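Local coordinates for hydrogenase maturation factor (Thermoanaerobacter tengcongensis, PDB 3VTI), which probably uses ATP to transfer the carbamoyl group of carbamoyl phosphate to the C-terminal thiol of HypE during [NiFe] hydrogenase maturation, at residues E334-K339 with N432-N437; A458-K463 with V481-A486; P542-A547 with K588-Y593. All blocks are in the same frame, centred on the assembly; numbering follows the deposited sequence.

Three contacts follow one another along the chain, none nested in or crossing another. Interaction 1 closes a long excursion of 92 residues, joining the loop that follows strand 325-329, in the telomere-recombination (YrdC-like) part, to the start of helix 433-449 in the Kae1-like part. The same helix leads to strand 456-460, where interaction 2 opens; 17 intervening residues, including helix 466-473, bring strand 478-481 alongside it and deliver His483 to the iron. Interaction 3 lies in the second Kae1-like subdomain and closes a largely helical excursion between strands 530-542 and 591-594. The centres of interactions 2 and 3 are about 22 Å apart, and their atoms do not touch.

Interaction 1 of 3, residues E334-K339 with N432-N437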
loop_
_atom_site.group_PDB
_atom_site.type_symbol
_atom_site.label_atom_id
_atom_site.label_comp_id
_atom_site.label_asym_id
_atom_site.label_seq_id
_atom_site.Cartn_x
_atom_site.Cartn_y
_atom_site.Cartn_z
ATOM N N GLU A 334 -38.547 -1.244 -29.468
ATOM C CA GLU A 334 -38.671 0.218 -29.633
ATOM C C GLU A 334 -37.578 0.906 -30.473
ATOM O O GLU A 334 -37.480 2.144 -30.484
ATOM C CB GLU A 334 -38.793 0.913 -28.258
ATOM C CG GLU A 334 -40.169 0.804 -27.635
ATOM C CD GLU A 334 -40.266 1.512 -26.312
ATOM O OE1 GLU A 334 -39.728 0.963 -25.326
ATOM O OE2 GLU A 334 -40.884 2.609 -26.254
ATOM N N GLU A 335 -36.767 0.107 -31.180
ATOM C CA GLU A 335 -35.764 0.668 -32.085
ATOM C C GLU A 335 -36.444 1.391 -33.268
ATOM O O GLU A 335 -37.667 1.313 -33.426
ATOM C CB GLU A 335 -34.793 -0.423 -32.571
ATOM C CG GLU A 335 -35.283 -1.247 -33.755
ATOM C CD GLU A 335 -36.333 -2.262 -33.361
ATOM O OE1 GLU A 335 -36.214 -2.823 -32.257
ATOM O OE2 GLU A 335 -37.268 -2.507 -34.151
ATOM N N PRO A 336 -35.653 2.128 -34.073
ATOM C CA PRO A 336 -36.200 2.753 -35.267
ATOM C C PRO A 336 -37.073 1.795 -36.079
ATOM O O PRO A 336 -36.725 0.619 -36.250
ATOM C CB PRO A 336 -34.944 3.093 -36.064
ATOM C CG PRO A 336 -33.974 3.433 -35.049
ATOM C CD PRO A 336 -34.233 2.483 -33.900
ATOM N N ILE A 337 -38.184 2.301 -36.588
ATOM C CA ILE A 337 -39.028 1.481 -37.430
ATOM C C ILE A 337 -38.359 1.143 -38.743
ATOM O O ILE A 337 -37.514 1.880 -39.231
ATOM C CB ILE A 337 -40.373 2.116 -37.693
ATOM C CG1 ILE A 337 -40.206 3.447 -38.418
ATOM C CG2 ILE A 337 -41.119 2.237 -36.386
ATOM C CD1 ILE A 337 -41.453 3.908 -39.077
ATOM N N CYS A 338 -38.747 0.009 -39.300
ATOM C CA CYS A 338 -38.232 -0.447 -40.589
ATOM C C CYS A 338 -38.681 0.466 -41.720
ATOM O O CYS A 338 -39.741 1.084 -41.647
ATOM C CB CYS A 338 -38.701 -1.871 -40.875
ATOM S SG CYS A 338 -37.986 -3.107 -39.803
ATOM N N LYS A 339 -37.878 0.537 -42.776
ATOM C CA LYS A 339 -38.217 1.393 -43.908
ATOM C C LYS A 339 -38.104 0.697 -45.255
ATOM O O LYS A 339 -38.791 1.073 -46.204
ATOM C CB LYS A 339 -37.372 2.670 -43.895
ATOM C CG LYS A 339 -35.994 2.537 -44.508
ATOM C CD LYS A 339 -35.294 3.872 -44.489
ATOM C CE LYS A 339 -33.960 3.825 -45.202
ATOM N NZ LYS A 339 -33.147 4.957 -44.692
ATOM N N ASN A 432 -28.972 2.003 -28.842
ATOM C CA ASN A 432 -28.751 0.838 -29.707
ATOM C C ASN A 432 -28.098 1.217 -31.030
ATOM O O ASN A 432 -28.280 2.330 -31.517
ATOM C CB ASN A 432 -30.060 0.070 -29.955
ATOM C CG ASN A 432 -31.161 0.955 -30.497
ATOM O OD1 ASN A 432 -31.785 1.725 -29.756
ATOM N ND2 ASN A 432 -31.406 0.859 -31.798
ATOM N N GLU A 433 -27.347 0.280 -31.602
ATOM C CA GLU A 433 -26.661 0.476 -32.880
ATOM C C GLU A 433 -27.574 1.067 -33.947
ATOM O O GLU A 433 -27.194 2.017 -34.624
ATOM C CB GLU A 433 -26.045 -0.843 -33.374
ATOM C CG GLU A 433 -25.419 -0.766 -34.788
ATOM C CD GLU A 433 -24.856 -2.097 -35.299
ATOM O OE1 GLU A 433 -24.912 -3.107 -34.554
ATOM O OE2 GLU A 433 -24.341 -2.123 -36.449
ATOM N N LYS A 434 -28.776 0.509 -34.086
ATOM C CA LYS A 434 -29.713 0.945 -35.123
ATOM C C LYS A 434 -30.135 2.402 -34.964
ATOM O O LYS A 434 -30.172 3.140 -35.944
ATOM C CB LYS A 434 -30.934 0.024 -35.214
ATOM C CG LYS A 434 -31.676 0.149 -36.543
ATOM C CD LYS A 434 -32.679 -0.972 -36.766
ATOM C CE LYS A 434 -33.548 -0.656 -37.973
ATOM N NZ LYS A 434 -34.725 -1.572 -38.101
ATOM N N ALA A 435 -30.427 2.807 -33.727
ATOM C CA ALA A 435 -30.775 4.197 -33.406
ATOM C C ALA A 435 -29.604 5.150 -33.677
ATOM O O ALA A 435 -29.806 6.256 -34.179
ATOM C CB ALA A 435 -31.226 4.315 -31.953
ATOM N N PHE A 436 -28.389 4.707 -33.353
ATOM C CA PHE A 436 -27.207 5.521 -33.544
ATOM C C PHE A 436 -26.922 5.798 -35.014
ATOM O O PHE A 436 -26.644 6.935 -35.388
ATOM C CB PHE A 436 -25.985 4.868 -32.893
ATOM C CG PHE A 436 -24.829 5.807 -32.702
ATOM C CD1 PHE A 436 -23.621 5.571 -33.339
ATOM C CD2 PHE A 436 -24.956 6.936 -31.875
ATOM C CE1 PHE A 436 -22.529 6.440 -33.153
ATOM C CE2 PHE A 436 -23.893 7.815 -31.687
ATOM C CZ PHE A 436 -22.665 7.566 -32.330
ATOM N N ASN A 437 -26.978 4.763 -35.844
ATOM C CA ASN A 437 -26.766 4.942 -37.277
ATOM C C ASN A 437 -27.799 5.900 -37.869
ATOM O O ASN A 437 -27.446 6.879 -38.513
ATOM C CB ASN A 437 -26.792 3.599 -38.005
ATOM C CG ASN A 437 -25.625 2.693 -37.617
ATOM O OD1 ASN A 437 -25.758 1.469 -37.638
ATOM N ND2 ASN A 437 -24.480 3.286 -37.272
HETATM O O HOH W 1 -37.098 -2.006 -36.683
#
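The first turn of helix 433-449 packs on the loop after strand 325-329, with Pro336 set against Lys434 and Ala435. The proline ring meets the helix backbone closely, its CG 3.7 Å from the CA of Ala435, while its CD lies 4.0 Å from the CB of that residue. A rigid ring without an N-H suits a buried place facing a helix, and a side chain as short as alanine's lets the ring come down near the backbone. Asn432, at the N-cap position, borders Glu335 and Pro336. This is a junction between two domains: the loop belongs to the telomere-recombination (YrdC-like) region and the helix to the Kae1-like one, with the magnesium ligands Ser329 and Asp367 near the loop, the side chain of Asp367 about 6 Å from that of Pro336. Lys434 reaches across the junction, its CG anti to the backbone N (chi1 -161°) and the rest of its chain extended. Its aliphatic part passes obliquely over Glu335, Lys434 CD being 4.0 Å from Glu335 CG. The amine then forms a weak bond, NZ to O of Pro336, at 3.5 Å. One water gives the firmer link: it accepts from Lys434 NZ at 2.8 Å and donates both to Glu335 OE2 at 2.6 Å and to Pro336 O at 2.7 Å. Glu343, on helix 341-347, is the salt-bridge partner of Lys434.

Interaction 2 of 3, residues A458-K463 with V481-A486; sequences AHDMHK and VQHHHA. With FE (Fe (III) ion), chain G.
The His483 ring is held at two edges: Asp460 sits by one nitrogen and the ferric ion by the other. ND1 donates to OD1 of Asp460 at 2.9 Å, almost in the ring plane, although the carboxylate is turned 58° from that plane and is met on the syn side of OD1, 29° out of its own plane. NE2 of His483 binds the iron at 2.3 Å, and His487, Asp507, Asp734 and two waters complete the site. This is the metal centre shared by the two Kae1-like subdomains, of the actin-ATPase clan, and Asp460 is a second-shell residue that fixes the rotation of a first-shell ligand. CD2 of His483 lies over the centre of the His484 ring, on one face. At the edge of the His484 ring, ND1 accepts from Gln482 NE2 in a bond of 177°.

Parallel strands 456-460 and 478-481, joined through helix 466-473 as a beta-alpha-beta unit, bring the groups together: Val481 N donates to His459 O at 2.8 Å. Aspartate suits its place because both oxygens work, OD2 accepting from His462 N in an Asx turn and from a water that accepts from His483 N. Replacing Asp460 by alanine removes both oxygens and is likely to leave ND1 of His483 without its acceptor and the imidazole less firmly oriented at the iron. Met461 lies against Gln482, SD being 3.9 Å from CB. Gln482 caps helix 483-494, its OE1 taking His484 N at 2.9 Å and His485 N at 3.1 Å from the same face of the amide.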
loop_
_atom_site.group_PDB
_atom_site.type_symbol
_atom_site.label_atom_id
_atom_site.label_comp_id
_atom_site.label_asym_id
_atom_site.label_seq_id
_atom_site.Cartn_x
_atom_site.Cartn_y
_atom_site.Cartn_z
ATOM N N ALA A 458 -23.393 21.789 -29.158
ATOM C CA ALA A 458 -23.962 21.873 -27.823
ATOM C C ALA A 458 -24.387 20.483 -27.373
ATOM O O ALA A 458 -24.936 19.712 -28.163
ATOM C CB ALA A 458 -25.137 22.822 -27.821
ATOM N N HIS A 459 -24.119 20.157 -26.109
ATOM C CA HIS A 459 -24.478 18.838 -25.575
ATOM C C HIS A 459 -24.877 18.833 -24.096
ATOM O O HIS A 459 -24.567 19.768 -23.349
ATOM C CB HIS A 459 -23.368 17.798 -25.839
ATOM C CG HIS A 459 -22.112 18.031 -25.065
ATOM N ND1 HIS A 459 -21.954 17.614 -23.761
ATOM C CD2 HIS A 459 -20.947 18.629 -25.411
ATOM C CE1 HIS A 459 -20.749 17.946 -23.337
ATOM N NE2 HIS A 459 -20.118 18.565 -24.317
ATOM N N ASP A 460 -25.560 17.760 -23.696
ATOM C CA ASP A 460 -25.931 17.545 -22.308
ATOM C C ASP A 460 -24.706 17.345 -21.419
ATOM O O ASP A 460 -23.667 16.855 -21.863
ATOM C CB ASP A 460 -26.874 16.345 -22.171
ATOM C CG ASP A 460 -27.691 16.391 -20.885
ATOM O OD1 ASP A 460 -28.854 16.856 -20.947
ATOM O OD2 ASP A 460 -27.167 15.977 -19.824
ATOM N N MET A 461 -24.854 17.727 -20.158
ATOM C CA MET A 461 -23.792 17.618 -19.168
ATOM C C MET A 461 -23.435 16.159 -18.844
ATOM O O MET A 461 -22.336 15.882 -18.376
ATOM C CB MET A 461 -24.229 18.356 -17.906
ATOM C CG MET A 461 -23.181 19.221 -17.272
ATOM S SD MET A 461 -23.918 20.679 -16.506
ATOM C CE MET A 461 -23.615 21.932 -17.748
ATOM N N HIS A 462 -24.372 15.244 -19.095
ATOM C CA HIS A 462 -24.222 13.816 -18.787
ATOM C C HIS A 462 -23.161 13.199 -19.702
ATOM O O HIS A 462 -23.259 13.306 -20.924
ATOM C CB HIS A 462 -25.576 13.107 -18.957
ATOM C CG HIS A 462 -25.640 11.732 -18.357
ATOM N ND1 HIS A 462 -26.713 11.301 -17.610
ATOM C CD2 HIS A 462 -24.777 10.685 -18.409
ATOM C CE1 HIS A 462 -26.509 10.055 -17.219
ATOM N NE2 HIS A 462 -25.340 9.658 -17.690
ATOM N N LYS A 463 -22.152 12.557 -19.120
ATOM C CA LYS A 463 -21.014 12.084 -19.906
ATOM C C LYS A 463 -21.225 10.717 -20.567
ATOM O O LYS A 463 -20.469 10.334 -21.458
ATOM C CB LYS A 463 -19.732 12.077 -19.064
ATOM C CG LYS A 463 -19.224 13.461 -18.671
ATOM C CD LYS A 463 -18.135 13.336 -17.608
ATOM C CE LYS A 463 -17.635 14.700 -17.135
ATOM N NZ LYS A 463 -16.706 15.337 -18.127
ATOM N N VAL A 481 -24.461 21.858 -21.517
ATOM C CA VAL A 481 -25.700 22.502 -21.113
ATOM C C VAL A 481 -26.378 21.563 -20.139
ATOM O O VAL A 481 -26.484 20.357 -20.403
ATOM C CB VAL A 481 -26.643 22.736 -22.327
ATOM C CG1 VAL A 481 -27.893 23.448 -21.905
ATOM C CG2 VAL A 481 -25.946 23.508 -23.435
ATOM N N GLN A 482 -26.813 22.101 -19.006
ATOM C CA GLN A 482 -27.493 21.294 -18.012
ATOM C C GLN A 482 -28.855 20.928 -18.559
ATOM O O GLN A 482 -29.533 21.767 -19.129
ATOM C CB GLN A 482 -27.607 22.032 -16.668
ATOM C CG GLN A 482 -27.871 21.124 -15.475
ATOM C CD GLN A 482 -29.342 20.728 -15.323
ATOM O OE1 GLN A 482 -30.235 21.557 -15.438
ATOM N NE2 GLN A 482 -29.589 19.451 -15.058
ATOM N N HIS A 483 -29.229 19.667 -18.371
ATOM C CA HIS A 483 -30.466 19.069 -18.868
ATOM C C HIS A 483 -31.748 19.868 -18.607
ATOM O O HIS A 483 -32.549 20.072 -19.519
ATOM C CB HIS A 483 -30.613 17.668 -18.272
ATOM C CG HIS A 483 -31.717 16.864 -18.883
ATOM N ND1 HIS A 483 -31.569 16.182 -20.070
ATOM C CD2 HIS A 483 -32.982 16.627 -18.465
ATOM C CE1 HIS A 483 -32.698 15.563 -20.362
ATOM N NE2 HIS A 483 -33.571 15.814 -19.402
ATOM N N HIS A 484 -31.947 20.306 -17.370
ATOM C CA HIS A 484 -33.207 20.959 -16.989
ATOM C C HIS A 484 -33.255 22.416 -17.401
ATOM O O HIS A 484 -34.321 22.947 -17.712
ATOM C CB HIS A 484 -33.486 20.757 -15.500
ATOM C CG HIS A 484 -33.584 19.316 -15.134
ATOM N ND1 HIS A 484 -32.483 18.566 -14.782
ATOM C CD2 HIS A 484 -34.632 18.460 -15.162
ATOM C CE1 HIS A 484 -32.853 17.315 -14.574
ATOM N NE2 HIS A 484 -34.151 17.222 -14.798
ATOM N N HIS A 485 -32.090 23.050 -17.420
ATOM C CA HIS A 485 -31.946 24.364 -18.030
ATOM C C HIS A 485 -32.380 24.298 -19.508
ATOM O O HIS A 485 -33.116 25.166 -19.972
ATOM C CB HIS A 485 -30.494 24.838 -17.888
ATOM C CG HIS A 485 -30.252 26.234 -18.365
ATOM N ND1 HIS A 485 -28.998 26.693 -18.708
ATOM C CD2 HIS A 485 -31.098 27.271 -18.563
ATOM C CE1 HIS A 485 -29.083 27.952 -19.096
ATOM N NE2 HIS A 485 -30.345 28.328 -19.014
ATOM N N ALA A 486 -31.953 23.255 -20.222
ATOM C CA ALA A 486 -32.347 23.057 -21.620
ATOM C C ALA A 486 -33.857 22.837 -21.794
ATOM O O ALA A 486 -34.433 23.250 -22.808
ATOM C CB ALA A 486 -31.554 21.925 -22.255
HETATM FE FE FE G . -35.865 15.437 -19.258
HETATM O O HOH W 2 -28.859 19.332 -22.212
HETATM O O HOH W 3 -27.309 17.782 -17.961
HETATM O O HOH W 4 -38.157 14.673 -19.489
HETATM O O HOH W 5 -35.519 13.236 -19.023
#

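Interaction 3 of 3, residues P542-A547 with K588-Y593; sequences PGNELA and KINTAY
Asn544 reaches across to Asn590 and Ala592 with both ends of its amide. Its ND2 makes a weak bond to OD1 of Asn590 at 3.2 Å, and its OD1 accepts a weak one from the backbone N of Ala592 at 3.0 Å. The two asparagine amides stand nearly perpendicular, 85° apart. CG of Asn544 lies beside its own backbone N (chi1 -74°), a rotation that brings the amide over to the other segment. The firmer link is between backbones: Gly543 N donates to Asn590 O at 2.9 Å. Glycine suits this turn because its backbone has positive phi (89°), where a beta carbon would run into the carbonyl oxygen of Pro542; Asn590 takes left-handed backbone angles (positive phi and psi), which asparagine tolerates better than most residues. ND2 of Asn590 also lies 3.4 Å from CA of Gly543, but its hydrogen bond goes to the backbone O of Met240 of a neighbouring chain.

Next to the turn, Pro542 and Thr591 form an antiparallel, non-hydrogen-bonded pair with their side chains on the same face, Thr591 OG1 being 3.6 Å from CA of Pro542. Such a pair asks for no N-H toward Thr591, so a proline is compatible with it. The threonine OG1 donates back to Ile589 O, two residues earlier, at 2.9 Å. Lys588, with positive phi, is the first residue to leave helix 575-586, closing it in a Schellman motif. Pro542 packs on Ile581 and Ile585 of that helix, its O accepts from Arg553 on helix 551-558, and Ala592 continues the pairing of strand 591-594 with strand 530-542 through Leu541.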
loop_
_atom_site.group_PDB
_atom_site.type_symbol
_atom_site.label_atom_id
_atom_site.label_comp_id
_atom_site.label_asym_id
_atom_site.label_seq_id
_atom_site.Cartn_x
_atom_site.Cartn_y
_atom_site.Cartn_z
ATOM N N PRO A 542 -31.973 3.027 -4.552
ATOM C CA PRO A 542 -31.201 1.798 -4.432
ATOM C C PRO A 542 -31.313 0.955 -5.692
ATOM O O PRO A 542 -32.414 0.570 -6.092
ATOM C CB PRO A 542 -31.838 1.095 -3.230
ATOM C CG PRO A 542 -33.221 1.618 -3.155
ATOM C CD PRO A 542 -33.222 2.988 -3.766
ATOM N N GLY A 543 -30.174 0.697 -6.326
ATOM C CA GLY A 543 -30.140 -0.089 -7.552
ATOM C C GLY A 543 -30.310 0.729 -8.818
ATOM O O GLY A 543 -30.390 0.165 -9.909
ATOM N N ASN A 544 -30.352 2.054 -8.672
ATOM C CA ASN A 544 -30.485 2.977 -9.805
ATOM C C ASN A 544 -31.517 2.536 -10.844
ATOM O O ASN A 544 -32.727 2.621 -10.593
ATOM C CB ASN A 544 -29.131 3.237 -10.477
ATOM C CG ASN A 544 -28.235 4.135 -9.654
ATOM O OD1 ASN A 544 -28.710 5.021 -8.936
ATOM N ND2 ASN A 544 -26.926 3.914 -9.751
ATOM N N GLU A 545 -31.027 2.052 -11.992
ATOM C CA GLU A 545 -31.874 1.676 -13.122
ATOM C C GLU A 545 -32.954 0.634 -12.769
ATOM O O GLU A 545 -34.108 0.768 -13.195
ATOM C CB GLU A 545 -31.020 1.229 -14.314
ATOM C CG GLU A 545 -31.813 0.775 -15.536
ATOM C CD GLU A 545 -32.957 1.726 -15.901
ATOM O OE1 GLU A 545 -32.737 2.968 -15.946
ATOM O OE2 GLU A 545 -34.086 1.221 -16.139
ATOM N N LEU A 546 -32.586 -0.382 -11.985
ATOM C CA LEU A 546 -33.528 -1.430 -11.588
ATOM C C LEU A 546 -34.731 -0.874 -10.808
ATOM O O LEU A 546 -35.857 -1.364 -10.967
ATOM C CB LEU A 546 -32.828 -2.523 -10.778
ATOM C CG LEU A 546 -33.610 -3.832 -10.558
ATOM C CD1 LEU A 546 -33.448 -4.800 -11.732
ATOM C CD2 LEU A 546 -33.198 -4.513 -9.260
ATOM N N ALA A 547 -34.491 0.151 -9.986
ATOM C CA ALA A 547 -35.535 0.748 -9.142
ATOM C C ALA A 547 -36.579 1.476 -9.975
ATOM O O ALA A 547 -37.677 1.756 -9.500
ATOM C CB ALA A 547 -34.926 1.695 -8.115
ATOM N N LYS A 588 -23.738 2.784 0.494
ATOM C CA LYS A 588 -23.655 3.665 -0.675
ATOM C C LYS A 588 -23.282 2.914 -1.950
ATOM O O LYS A 588 -22.585 3.444 -2.812
ATOM C CB LYS A 588 -22.685 4.832 -0.416
ATOM C CG LYS A 588 -23.124 5.774 0.698
ATOM C CD LYS A 588 -21.968 6.633 1.208
ATOM C CE LYS A 588 -22.395 7.456 2.428
ATOM N NZ LYS A 588 -21.236 7.934 3.245
ATOM N N ILE A 589 -23.757 1.680 -2.071
ATOM C CA ILE A 589 -23.432 0.859 -3.226
ATOM C C ILE A 589 -24.544 0.891 -4.265
ATOM O O ILE A 589 -25.703 0.596 -3.963
ATOM C CB ILE A 589 -23.096 -0.594 -2.836
ATOM C CG1 ILE A 589 -22.037 -0.619 -1.731
ATOM C CG2 ILE A 589 -22.605 -1.366 -4.058
ATOM C CD1 ILE A 589 -21.812 -1.992 -1.105
ATOM N N ASN A 590 -24.160 1.241 -5.493
ATOM C CA ASN A 590 -25.082 1.366 -6.617
ATOM C C ASN A 590 -26.347 2.113 -6.202
ATOM O O ASN A 590 -27.462 1.616 -6.359
ATOM C CB ASN A 590 -25.407 -0.005 -7.223
ATOM C CG ASN A 590 -26.075 0.101 -8.581
ATOM O OD1 ASN A 590 -25.718 0.947 -9.395
ATOM N ND2 ASN A 590 -27.053 -0.753 -8.830
ATOM N N THR A 591 -26.153 3.311 -5.660
ATOM C CA THR A 591 -27.252 4.133 -5.177
ATOM C C THR A 591 -27.015 5.605 -5.490
ATOM O O THR A 591 -26.050 6.196 -5.034
ATOM C CB THR A 591 -27.462 3.934 -3.661
ATOM O OG1 THR A 591 -27.794 2.561 -3.410
ATOM C CG2 THR A 591 -28.586 4.823 -3.148
ATOM N N ALA A 592 -27.898 6.189 -6.285
ATOM C CA ALA A 592 -27.830 7.616 -6.555
ATOM C C ALA A 592 -28.780 8.349 -5.623
ATOM O O ALA A 592 -29.707 7.751 -5.076
ATOM C CB ALA A 592 -28.180 7.901 -7.990
ATOM N N TYR A 593 -28.534 9.635 -5.422
ATOM C CA TYR A 593 -29.487 10.474 -4.717
ATOM C C TYR A 593 -30.242 11.308 -5.746
ATOM O O TYR A 593 -29.645 11.869 -6.673
ATOM C CB TYR A 593 -28.785 11.317 -3.660
ATOM C CG TYR A 593 -28.224 10.479 -2.529
ATOM C CD1 TYR A 593 -28.923 10.338 -1.324
ATOM C CD2 TYR A 593 -27.011 9.801 -2.672
ATOM C CE1 TYR A 593 -28.418 9.563 -0.290
ATOM C CE2 TYR A 593 -26.493 9.017 -1.643
ATOM C CZ TYR A 593 -27.195 8.904 -0.452
ATOM O OH TYR A 593 -26.674 8.128 0.576
#